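Local atomic coordinates of conserved domain protein (Porphyromonas gingivalis, PDB entry 3PNN), a protein that probably acts as a glycosyltransferase with a Rossmann-like alpha/beta/alpha fold, its first glycine-rich loop resembling that of sugar nucleotidyltransferases. Residues A[11-16]-A[54-59]; A[82-87]-A[95-100]; A[101-106]-A[247-252]; A[33-38]-A[122-127]. All blocks are in the same frame, centred on the assembly; numbering follows the deposited sequence. Where two conformers were deposited one is given.

Interaction 1: A[11-16]-A[54-59]; sequences LAAGMG and VIRHSF
Leu11 and Val54 form a parallel bridge where strands 7-11 and 50-55 end, their CA atoms 5.6 Å apart, and residues 12-15 then fold into a type I beta turn against the chain leaving the second strand. The pairing finishes in a weak bond from Ala12 N to Val54 O, 3.0 Å long and bent to 129° at the hydrogen. On one face of the sheet Leu11 and Val54 run alongside each other in the same direction, with Leu11 CD2 3.9 Å from Val54 CG1. Ala12 CB meets Ile55 CG2 at the same separation of 3.9 Å. A glycine-rich turn directly after the first strand resembles the start of the signature loop of sugar nucleotidyltransferases, consistent with a nucleotide site here. Phe59 closes over this turn. Its CG takes the crowded position between backbone N and carbonyl carbon (chi1 60°), and Gly16 CA makes a CH-pi contact over one ring face, 3.9 Å from the centroid and 26° off the normal. The ring edge receives Ala13 O, 3.6 Å from Phe59 CE2. Arg56, extended from CG to NE, slides its guanidinium flat past the turn, so that Ala13 O sits centrally over one face of the guanidinium, 3.0 Å from Arg56 CZ. That placement gives no hydrogen bond; Arg56 NH2 is bonded instead to Gln82 OE1 and a bound glycerol.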
# COMPACT_ATOMS: atom_id res chain seq x y z
N LEU A 11 -2.37 -0.07 5.51
CA LEU A 11 -3.68 -0.51 5.04
C LEU A 11 -3.99 -1.93 5.51
O LEU A 11 -3.63 -2.91 4.85
CB LEU A 11 -3.75 -0.44 3.51
CG LEU A 11 -3.51 0.95 2.92
CD1 LEU A 11 -3.62 0.88 1.40
CD2 LEU A 11 -4.51 1.95 3.49
N ALA A 12 -4.66 -2.04 6.65
CA ALA A 12 -4.89 -3.34 7.29
C ALA A 12 -6.36 -3.74 7.33
O ALA A 12 -6.76 -4.67 8.04
CB ALA A 12 -4.29 -3.33 8.70
N ALA A 13 -7.19 -3.06 6.54
CA ALA A 13 -8.62 -3.23 6.66
C ALA A 13 -9.08 -4.57 6.08
O ALA A 13 -10.17 -5.04 6.39
CB ALA A 13 -9.33 -2.07 5.98
N GLY A 14 -8.22 -5.18 5.27
CA GLY A 14 -8.53 -6.46 4.64
C GLY A 14 -8.11 -7.68 5.44
O GLY A 14 -8.24 -8.81 4.95
N MSE A 15 -7.62 -7.48 6.66
CA MSE A 15 -7.07 -8.57 7.48
C MSE A 15 -8.08 -9.44 8.22
O MSE A 15 -7.69 -10.42 8.86
CB MSE A 15 -6.11 -8.05 8.54
CG MSE A 15 -5.30 -6.89 8.10
SE MSE A 15 -3.50 -7.26 8.58
CE MSE A 15 -3.30 -8.64 7.17
N GLY A 16 -9.35 -9.06 8.17
CA GLY A 16 -10.36 -9.83 8.87
C GLY A 16 -10.92 -10.93 8.00
O GLY A 16 -10.83 -10.88 6.77
N VAL A 54 -5.38 1.30 9.58
CA VAL A 54 -6.82 1.28 9.33
C VAL A 54 -7.28 -0.18 9.33
O VAL A 54 -6.75 -1.01 8.59
CB VAL A 54 -7.21 1.99 8.01
CG1 VAL A 54 -6.43 1.44 6.82
CG2 VAL A 54 -8.73 1.91 7.80
N ILE A 55 -8.24 -0.49 10.19
CA ILE A 55 -8.80 -1.83 10.30
C ILE A 55 -10.33 -1.70 10.27
O ILE A 55 -10.86 -0.64 9.92
CB ILE A 55 -8.36 -2.53 11.60
CG1 ILE A 55 -8.85 -1.78 12.84
CG2 ILE A 55 -6.83 -2.71 11.65
CD1 ILE A 55 -8.81 -2.65 14.12
N ARG A 56 -11.04 -2.78 10.62
CA ARG A 56 -12.49 -2.68 10.80
C ARG A 56 -12.88 -3.15 12.19
O ARG A 56 -12.15 -3.92 12.81
CB ARG A 56 -13.23 -3.47 9.70
CG ARG A 56 -12.72 -3.09 8.31
CD ARG A 56 -13.55 -3.67 7.16
NE ARG A 56 -12.92 -3.29 5.89
CZ ARG A 56 -12.66 -4.13 4.89
NH1 ARG A 56 -13.02 -5.42 4.97
NH2 ARG A 56 -12.06 -3.68 3.79
N HIS A 57 -14.01 -2.68 12.70
CA HIS A 57 -14.44 -3.05 14.04
C HIS A 57 -14.64 -4.55 14.19
O HIS A 57 -14.43 -5.10 15.27
CB HIS A 57 -15.73 -2.32 14.43
CG HIS A 57 -15.54 -0.86 14.69
ND1 HIS A 57 -14.86 -0.38 15.79
CD2 HIS A 57 -15.95 0.23 14.00
CE1 HIS A 57 -14.86 0.94 15.77
NE2 HIS A 57 -15.51 1.34 14.69
N SER A 58 -15.03 -5.22 13.11
CA SER A 58 -15.31 -6.66 13.15
C SER A 58 -14.13 -7.52 13.61
O SER A 58 -14.33 -8.65 14.06
CB SER A 58 -15.82 -7.16 11.79
OG SER A 58 -14.77 -7.27 10.85
N PHE A 59 -12.91 -7.01 13.50
CA PHE A 59 -11.76 -7.77 13.99
C PHE A 59 -10.87 -6.96 14.92
O PHE A 59 -9.70 -7.27 15.11
CB PHE A 59 -10.96 -8.42 12.84
CG PHE A 59 -10.40 -7.44 11.84
CD1 PHE A 59 -9.10 -6.99 11.94
CD2 PHE A 59 -11.15 -7.01 10.75
CE1 PHE A 59 -8.55 -6.12 11.01
CE2 PHE A 59 -10.63 -6.12 9.82
CZ PHE A 59 -9.32 -5.68 9.94

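Interaction 2: A[82-87]-A[95-100]; sequences QELDRL and EGREKP
Leu84 carries this contact between two parts of the long loop linking strand 77-81 to helix 103-108. It belongs to a type I turn from Glu83 to Arg86, and its CB points at the 95-100 chain. CG stands beside the backbone N, anti to the carbonyl carbon (chi1 -66°), which directs the two methyls onto backbone. Leu84 CD1 lies 3.8 Å from Glu98 O and nearly as close to Arg97 O. CD2 reaches further along the chain, 3.5 Å from Lys99 O and 3.8 Å from Pro100 CA, and approaches the aliphatic part of Arg97, with Leu84 CD2 4.4 Å from Arg97 CG. Beside it, Gln82 NE2 passes Pro100 CB at 4.2 Å, while the amide itself is bonded to Arg56 and His105.

The 95-100 chain is held in shape by Arg97, whose guanidinium turns back onto its own segment. Arg97 NE donates to Lys99 O over 2.7 Å at 156°, in the carbonyl plane and on a lone pair; NH2 reaches the same oxygen over 3.0 Å from 58° above that plane. Both approaches keep Lys99 O in the guanidinium plane, a side-on grip on one acceptor. Arg97 NH2 also bonds Ser245 O, and Trp101 makes a cation-pi contact with the group. No hydrogen bond crosses between the two segments: the oxygen that Leu84 CD2 touches is already gripped twice from within its own segment, so the join itself is van der Waals packing of methyls on a polar backbone pinned by arginine.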
# COMPACT_ATOMS: atom_id res chain seq x y z
N GLN A 82 -12.36 1.57 9.04
CA GLN A 82 -13.07 1.70 7.77
C GLN A 82 -14.42 1.02 7.86
O GLN A 82 -14.49 -0.20 7.98
CB GLN A 82 -12.27 1.07 6.62
CG GLN A 82 -12.98 1.18 5.26
CD GLN A 82 -12.34 0.32 4.16
OE1 GLN A 82 -11.85 -0.77 4.42
NE2 GLN A 82 -12.38 0.82 2.92
N GLU A 83 -15.49 1.81 7.81
CA GLU A 83 -16.84 1.26 7.80
C GLU A 83 -17.62 1.75 6.57
O GLU A 83 -17.34 2.81 6.02
CB GLU A 83 -17.59 1.61 9.09
CG GLU A 83 -16.85 1.21 10.39
CD GLU A 83 -16.55 -0.29 10.51
OE1 GLU A 83 -17.33 -1.12 9.98
OE2 GLU A 83 -15.53 -0.65 11.15
N LEU A 84 -18.60 0.96 6.15
CA LEU A 84 -19.38 1.26 4.96
C LEU A 84 -20.12 2.60 5.05
O LEU A 84 -20.32 3.26 4.03
CB LEU A 84 -20.38 0.13 4.68
CG LEU A 84 -19.81 -1.23 4.29
CD1 LEU A 84 -20.89 -2.31 4.40
CD2 LEU A 84 -19.21 -1.19 2.89
N ASP A 85 -20.52 2.98 6.26
CA ASP A 85 -21.34 4.18 6.44
C ASP A 85 -20.51 5.45 6.68
O ASP A 85 -21.07 6.52 6.93
CB ASP A 85 -22.37 3.99 7.56
CG ASP A 85 -21.74 3.83 8.93
OD1 ASP A 85 -20.49 3.79 9.03
OD2 ASP A 85 -22.49 3.74 9.93
N ARG A 86 -19.19 5.33 6.62
CA ARG A 86 -18.32 6.50 6.78
C ARG A 86 -18.16 7.24 5.46
O ARG A 86 -17.14 7.12 4.78
CB ARG A 86 -16.97 6.10 7.37
CG ARG A 86 -16.72 6.70 8.74
CD ARG A 86 -16.49 5.64 9.81
NE ARG A 86 -17.73 5.02 10.28
CZ ARG A 86 -17.82 4.28 11.38
NH1 ARG A 86 -18.99 3.76 11.74
NH2 ARG A 86 -16.75 4.07 12.14
N LEU A 87 -19.20 8.00 5.11
CA LEU A 87 -19.29 8.70 3.84
C LEU A 87 -19.43 10.20 4.08
O LEU A 87 -19.83 10.62 5.16
CB LEU A 87 -20.53 8.21 3.08
CG LEU A 87 -20.58 6.72 2.77
CD1 LEU A 87 -21.95 6.32 2.24
CD2 LEU A 87 -19.48 6.36 1.79
N GLU A 95 -28.74 0.32 0.22
CA GLU A 95 -29.30 -0.79 0.98
C GLU A 95 -28.53 -2.09 0.77
O GLU A 95 -28.22 -2.80 1.74
CB GLU A 95 -30.78 -0.99 0.61
CG GLU A 95 -31.49 -2.01 1.48
CD GLU A 95 -31.58 -1.58 2.93
OE1 GLU A 95 -31.99 -0.42 3.18
OE2 GLU A 95 -31.24 -2.39 3.82
N GLY A 96 -28.22 -2.41 -0.48
CA GLY A 96 -27.62 -3.69 -0.81
C GLY A 96 -26.11 -3.75 -0.73
O GLY A 96 -25.52 -4.83 -0.85
N ARG A 97 -25.47 -2.60 -0.51
CA ARG A 97 -24.01 -2.53 -0.50
C ARG A 97 -23.37 -3.31 0.65
O ARG A 97 -23.72 -3.14 1.82
CB ARG A 97 -23.55 -1.07 -0.47
CG ARG A 97 -22.03 -0.91 -0.53
CD ARG A 97 -21.52 -0.90 -1.97
NE ARG A 97 -20.07 -1.06 -2.01
CZ ARG A 97 -19.29 -0.69 -3.03
NH1 ARG A 97 -19.82 -0.13 -4.11
NH2 ARG A 97 -17.98 -0.89 -2.96
N GLU A 98 -22.41 -4.17 0.32
CA GLU A 98 -21.67 -4.93 1.32
C GLU A 98 -20.15 -4.84 1.10
O GLU A 98 -19.38 -4.91 2.05
CB GLU A 98 -22.12 -6.39 1.34
CG GLU A 98 -22.08 -7.08 -0.01
CD GLU A 98 -22.93 -8.35 -0.05
OE1 GLU A 98 -23.27 -8.87 1.03
OE2 GLU A 98 -23.26 -8.81 -1.16
N LYS A 99 -19.74 -4.68 -0.15
CA LYS A 99 -18.33 -4.59 -0.50
C LYS A 99 -17.73 -3.26 -0.04
O LYS A 99 -18.30 -2.20 -0.30
CB LYS A 99 -18.17 -4.75 -2.01
CG LYS A 99 -16.74 -4.65 -2.49
CD LYS A 99 -16.64 -5.07 -3.94
CE LYS A 99 -15.21 -5.29 -4.37
NZ LYS A 99 -15.14 -6.08 -5.63
N PRO A 100 -16.58 -3.31 0.65
CA PRO A 100 -15.92 -2.08 1.11
C PRO A 100 -15.61 -1.14 -0.05
O PRO A 100 -15.35 -1.59 -1.17
CB PRO A 100 -14.62 -2.59 1.74
CG PRO A 100 -14.98 -4.00 2.22
CD PRO A 100 -15.95 -4.53 1.18

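Interaction 3: A[101-106]-A[247-252]; sequences WGTNHA and FFIPFV
Asn104, Phe247 and Thr103 give up the largest areas where the N-terminal ends of helices 103-108 and 249-259 meet. Asn104 points at the other segment and binds first through its backbone: Asn104 N donates to Phe247 O over 2.9 Å, in the plane of the carbonyl. Its CB packs against the ring of Phe247, 3.6 Å from Phe247 CD2, with amide and ring planes 59° apart. The Asn104 side chain crosses those of Ile249 and Val252 at about right angles, bringing Asn104 ND2 within 3.1 Å of Ile249 CA and 3.6 Å of Val252 CB. Although buried among carbon atoms, the amide is satisfied at both ends, ND2 being bonded to Tyr224 OH and OD1 to Ser228 OG, both on helix 223-239.

Phe247 joins the two segments a second time, its N donating to Trp101 O over 2.8 Å at 161°. Its CG is anti to the backbone N, which takes the ring toward Phe232 and Phe235, also of helix 223-239. Thr103 supplies the return bond: OG1, held between backbone N and carbonyl carbon (chi1 60°), accepts from Ile249 N over 3.3 Å. Each segment thus offers an acceptor to an N-H at the start of the other's helix: Phe247 O from the residue before the N-cap, Thr103 OG1 from the first turn. Gly102 is the N-cap of helix 103-108, and this glycine-threonine start resembles the Gly-Thr motif of the Rossmann-like nucleotidyltransferase fold, where it commonly borders the nucleotide pocket.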
# COMPACT_ATOMS: atom_id res chain seq x y z
N TRP A 101 -15.60 0.15 0.24
CA TRP A 101 -15.50 1.18 -0.80
C TRP A 101 -14.17 1.24 -1.55
O TRP A 101 -14.11 1.81 -2.64
CB TRP A 101 -15.84 2.55 -0.23
CG TRP A 101 -17.27 2.67 0.16
CD1 TRP A 101 -17.76 2.78 1.43
CD2 TRP A 101 -18.41 2.71 -0.71
NE1 TRP A 101 -19.13 2.87 1.41
CE2 TRP A 101 -19.56 2.83 0.11
CE3 TRP A 101 -18.58 2.64 -2.10
CZ2 TRP A 101 -20.85 2.89 -0.42
CZ3 TRP A 101 -19.87 2.71 -2.62
CH2 TRP A 101 -20.99 2.83 -1.78
N GLY A 102 -13.11 0.67 -0.98
CA GLY A 102 -11.83 0.60 -1.69
C GLY A 102 -10.65 1.20 -0.93
O GLY A 102 -10.83 1.84 0.10
N THR A 103 -9.44 0.99 -1.44
CA THR A 103 -8.24 1.43 -0.72
C THR A 103 -8.15 2.93 -0.43
O THR A 103 -7.59 3.32 0.60
CB THR A 103 -6.92 0.99 -1.42
OG1 THR A 103 -6.87 1.57 -2.73
CG2 THR A 103 -6.85 -0.52 -1.51
N ASN A 104 -8.64 3.77 -1.34
CA ASN A 104 -8.54 5.21 -1.06
C ASN A 104 -9.63 5.65 -0.07
O ASN A 104 -9.46 6.65 0.61
CB ASN A 104 -8.51 6.05 -2.34
CG ASN A 104 -7.68 7.33 -2.19
OD1 ASN A 104 -7.98 8.19 -1.36
ND2 ASN A 104 -6.65 7.46 -3.01
N HIS A 105 -10.71 4.87 0.06
CA HIS A 105 -11.67 5.13 1.14
C HIS A 105 -11.05 4.75 2.50
O HIS A 105 -11.20 5.46 3.49
CB HIS A 105 -12.99 4.39 0.92
CG HIS A 105 -13.95 4.49 2.08
ND1 HIS A 105 -14.18 3.44 2.95
CD2 HIS A 105 -14.74 5.51 2.50
CE1 HIS A 105 -15.06 3.81 3.86
NE2 HIS A 105 -15.42 5.06 3.61
N ALA A 106 -10.34 3.63 2.53
CA ALA A 106 -9.55 3.25 3.70
C ALA A 106 -8.55 4.35 4.09
O ALA A 106 -8.40 4.66 5.28
CB ALA A 106 -8.83 1.93 3.45
N PHE A 247 -13.04 2.67 -5.03
CA PHE A 247 -12.32 3.95 -5.07
C PHE A 247 -10.88 3.67 -4.69
O PHE A 247 -10.57 3.48 -3.51
CB PHE A 247 -12.99 4.89 -4.06
CG PHE A 247 -12.48 6.31 -4.09
CD1 PHE A 247 -12.56 7.07 -5.24
CD2 PHE A 247 -11.99 6.89 -2.92
CE1 PHE A 247 -12.11 8.39 -5.25
CE2 PHE A 247 -11.54 8.22 -2.93
CZ PHE A 247 -11.60 8.96 -4.09
N PHE A 248 -10.00 3.64 -5.70
CA PHE A 248 -8.62 3.17 -5.55
C PHE A 248 -7.60 4.30 -5.53
O PHE A 248 -7.79 5.31 -6.20
CB PHE A 248 -8.24 2.27 -6.74
CG PHE A 248 -8.95 0.95 -6.76
CD1 PHE A 248 -8.73 0.02 -5.76
CD2 PHE A 248 -9.81 0.63 -7.79
CE1 PHE A 248 -9.37 -1.21 -5.77
CE2 PHE A 248 -10.45 -0.60 -7.82
CZ PHE A 248 -10.23 -1.51 -6.81
N ILE A 249 -6.49 4.10 -4.82
CA ILE A 249 -5.45 5.13 -4.75
C ILE A 249 -4.88 5.55 -6.12
O ILE A 249 -4.81 6.75 -6.43
CB ILE A 249 -4.32 4.70 -3.81
CG1 ILE A 249 -4.86 4.53 -2.38
CG2 ILE A 249 -3.17 5.70 -3.86
CD1 ILE A 249 -3.85 3.86 -1.45
N PRO A 250 -4.47 4.57 -6.96
CA PRO A 250 -3.91 4.91 -8.28
C PRO A 250 -4.85 5.77 -9.11
O PRO A 250 -4.38 6.65 -9.84
CB PRO A 250 -3.75 3.55 -8.96
CG PRO A 250 -3.74 2.55 -7.88
CD PRO A 250 -4.53 3.11 -6.74
N PHE A 251 -6.15 5.51 -9.03
CA PHE A 251 -7.12 6.31 -9.77
C PHE A 251 -7.08 7.78 -9.37
O PHE A 251 -7.04 8.67 -10.23
CB PHE A 251 -8.54 5.77 -9.60
CG PHE A 251 -9.60 6.72 -10.12
CD1 PHE A 251 -10.01 6.66 -11.44
CD2 PHE A 251 -10.17 7.68 -9.29
CE1 PHE A 251 -10.97 7.54 -11.92
CE2 PHE A 251 -11.12 8.56 -9.76
CZ PHE A 251 -11.52 8.49 -11.08
N VAL A 252 -7.11 8.03 -8.07
CA VAL A 252 -7.04 9.38 -7.53
C VAL A 252 -5.71 10.06 -7.87
O VAL A 252 -5.69 11.19 -8.32
CB VAL A 252 -7.19 9.36 -5.98
CG1 VAL A 252 -6.86 10.72 -5.40
CG2 VAL A 252 -8.60 8.92 -5.62

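Interaction 4: A[33-38]-A[122-127]; sequences DTIMDY and NADDFY
Ile35, in the first turn of helix 35-46, splits its branches over the loop that follows strand 118-122. CG1 stands beside the backbone N (chi1 -74°) and CG2 anti to it; Ile35 CG2 is 3.3 Å from Asp125 O, while Ile35 CD1 lies 3.6 Å from Asp124 O. Met36, a selenomethionine, leaves on another bearing, with CG anti to the backbone N. Its chain runs straight to selenium and then bends at chi3 (-62°), which returns Met36 CE to within 3.8 Å of Ala123 CB. About a turn beyond Ile35, Tyr38 presents its CB to the ring edge of Phe126, 3.7 Å from Phe126 CE1. Phe126 reaches there because its CG is anti to the backbone N (chi1 -178°), and Phe274 stacks on its ring.

Polar contact runs through one water, which accepts from Met36 N at 3.0 Å and donates to Ala123 O and to Asp124 OD1, 2.8 Å from each. Thr34 and Asp37 form a capping box that fixes the helix start. Asp124 OD2 binds glycerol and Asp125 OD1 is bonded to Trp273 NE1; paired aspartates after a central strand recall the metal-binding acids of the nucleotidyltransferase-like fold, though a metal role here is only inferred. Through this water the helix N terminus may lend some positive potential to the Asp124 carboxylate, which would help keep it ionised.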
# COMPACT_ATOMS: atom_id res chain seq x y z
N ASP A 33 8.01 -14.25 12.83
CA ASP A 33 7.45 -12.93 12.58
C ASP A 33 6.69 -12.86 11.25
O ASP A 33 7.01 -13.58 10.30
CB ASP A 33 8.55 -11.86 12.64
CG ASP A 33 9.27 -11.86 13.99
OD1 ASP A 33 8.69 -11.36 14.97
OD2 ASP A 33 10.41 -12.37 14.06
N THR A 34 5.68 -11.99 11.18
CA THR A 34 4.87 -11.81 9.98
C THR A 34 5.50 -10.80 9.02
O THR A 34 6.40 -10.06 9.39
CB THR A 34 3.49 -11.26 10.35
OG1 THR A 34 3.64 -9.93 10.88
CG2 THR A 34 2.82 -12.16 11.41
N ILE A 35 5.00 -10.76 7.79
CA ILE A 35 5.48 -9.76 6.84
C ILE A 35 5.29 -8.35 7.39
O ILE A 35 6.18 -7.50 7.28
CB ILE A 35 4.80 -9.91 5.48
CG1 ILE A 35 5.37 -11.13 4.76
CG2 ILE A 35 5.02 -8.64 4.63
CD1 ILE A 35 4.66 -11.48 3.50
N MSE A 36 4.13 -8.10 8.00
CA MSE A 36 3.86 -6.81 8.61
C MSE A 36 4.94 -6.43 9.62
O MSE A 36 5.37 -5.27 9.69
CB MSE A 36 2.48 -6.78 9.28
CG MSE A 36 2.24 -5.50 10.07
SE MSE A 36 0.66 -5.65 11.19
CE MSE A 36 -0.61 -5.90 9.75
N ASP A 37 5.38 -7.41 10.40
CA ASP A 37 6.45 -7.21 11.38
C ASP A 37 7.74 -6.69 10.73
O ASP A 37 8.40 -5.81 11.28
CB ASP A 37 6.78 -8.51 12.13
CG ASP A 37 5.67 -8.93 13.11
OD1 ASP A 37 4.85 -8.08 13.51
OD2 ASP A 37 5.64 -10.13 13.46
N TYR A 38 8.13 -7.28 9.60
CA TYR A 38 9.32 -6.77 8.88
C TYR A 38 9.13 -5.31 8.46
O TYR A 38 10.05 -4.50 8.59
CB TYR A 38 9.67 -7.66 7.68
CG TYR A 38 10.23 -8.97 8.16
CD1 TYR A 38 11.60 -9.13 8.38
CD2 TYR A 38 9.38 -10.04 8.46
CE1 TYR A 38 12.12 -10.32 8.87
CE2 TYR A 38 9.90 -11.25 8.94
CZ TYR A 38 11.25 -11.38 9.15
OH TYR A 38 11.77 -12.56 9.65
N ASN A 122 0.88 -1.45 2.05
CA ASN A 122 0.03 -2.62 2.28
C ASN A 122 0.50 -3.36 3.52
O ASN A 122 1.66 -3.21 3.95
CB ASN A 122 0.08 -3.58 1.09
CG ASN A 122 -0.61 -3.04 -0.14
OD1 ASN A 122 -1.53 -2.20 -0.06
ND2 ASN A 122 -0.19 -3.52 -1.31
N ALA A 123 -0.38 -4.18 4.08
CA ALA A 123 -0.11 -4.89 5.33
C ALA A 123 0.61 -6.23 5.15
O ALA A 123 1.12 -6.78 6.12
CB ALA A 123 -1.42 -5.10 6.11
N ASP A 124 0.64 -6.75 3.93
CA ASP A 124 1.14 -8.11 3.74
C ASP A 124 2.10 -8.19 2.55
O ASP A 124 2.24 -9.25 1.93
CB ASP A 124 -0.04 -9.07 3.56
CG ASP A 124 0.29 -10.50 3.97
OD1 ASP A 124 1.22 -10.73 4.78
OD2 ASP A 124 -0.41 -11.41 3.48
N ASP A 125 2.73 -7.08 2.21
CA ASP A 125 3.81 -7.07 1.21
C ASP A 125 5.13 -6.72 1.87
O ASP A 125 5.18 -5.89 2.79
CB ASP A 125 3.53 -6.06 0.09
CG ASP A 125 2.44 -6.53 -0.86
OD1 ASP A 125 2.72 -7.36 -1.74
OD2 ASP A 125 1.29 -6.10 -0.69
N PHE A 126 6.21 -7.35 1.40
CA PHE A 126 7.55 -7.06 1.87
C PHE A 126 8.22 -6.06 0.94
O PHE A 126 8.48 -6.35 -0.24
CB PHE A 126 8.38 -8.35 2.00
CG PHE A 126 9.78 -8.14 2.53
CD1 PHE A 126 10.06 -8.33 3.89
CD2 PHE A 126 10.81 -7.78 1.68
CE1 PHE A 126 11.36 -8.15 4.39
CE2 PHE A 126 12.11 -7.59 2.16
CZ PHE A 126 12.39 -7.78 3.52
N TYR A 127 8.51 -4.87 1.47
CA TYR A 127 9.02 -3.77 0.64
C TYR A 127 10.55 -3.65 0.65
O TYR A 127 11.14 -3.12 -0.29
CB TYR A 127 8.38 -2.47 1.10
CG TYR A 127 6.90 -2.41 0.79
CD1 TYR A 127 6.46 -2.04 -0.48
CD2 TYR A 127 5.95 -2.75 1.76
CE1 TYR A 127 5.10 -2.00 -0.78
CE2 TYR A 127 4.58 -2.70 1.46
CZ TYR A 127 4.17 -2.31 0.19
OH TYR A 127 2.83 -2.25 -0.13
O HOH W 1 1.50 -9.37 7.21

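Interactions 1 and 4 lie at the C-terminal ends of strands 7-11, 50-55 and 118-122; interactions 2 and 3 follow on one side. Interactions 1 and 2, centres 13 Å apart, touch: Ile55 O lies 2.8 Å from Gln82 N, probably hydrogen-bonded, and Arg56 NH2 packs on Pro100 CG. Interaction 2 passes into interaction 3 through Leu84 O with Trp101 NE1 and Arg86 O with His105 NE2, each 2.9 Å apart. Met15 SE of interaction 1 rests 3.4 Å from Met36 CE of interaction 4. Interactions 3 and 4, centres about 21 Å apart, do not touch. Glycerol, probably from the crystallisation liquor, binds at Arg56, Asp124 and Asp125 and may mark a pocket beside interactions 1 and 4.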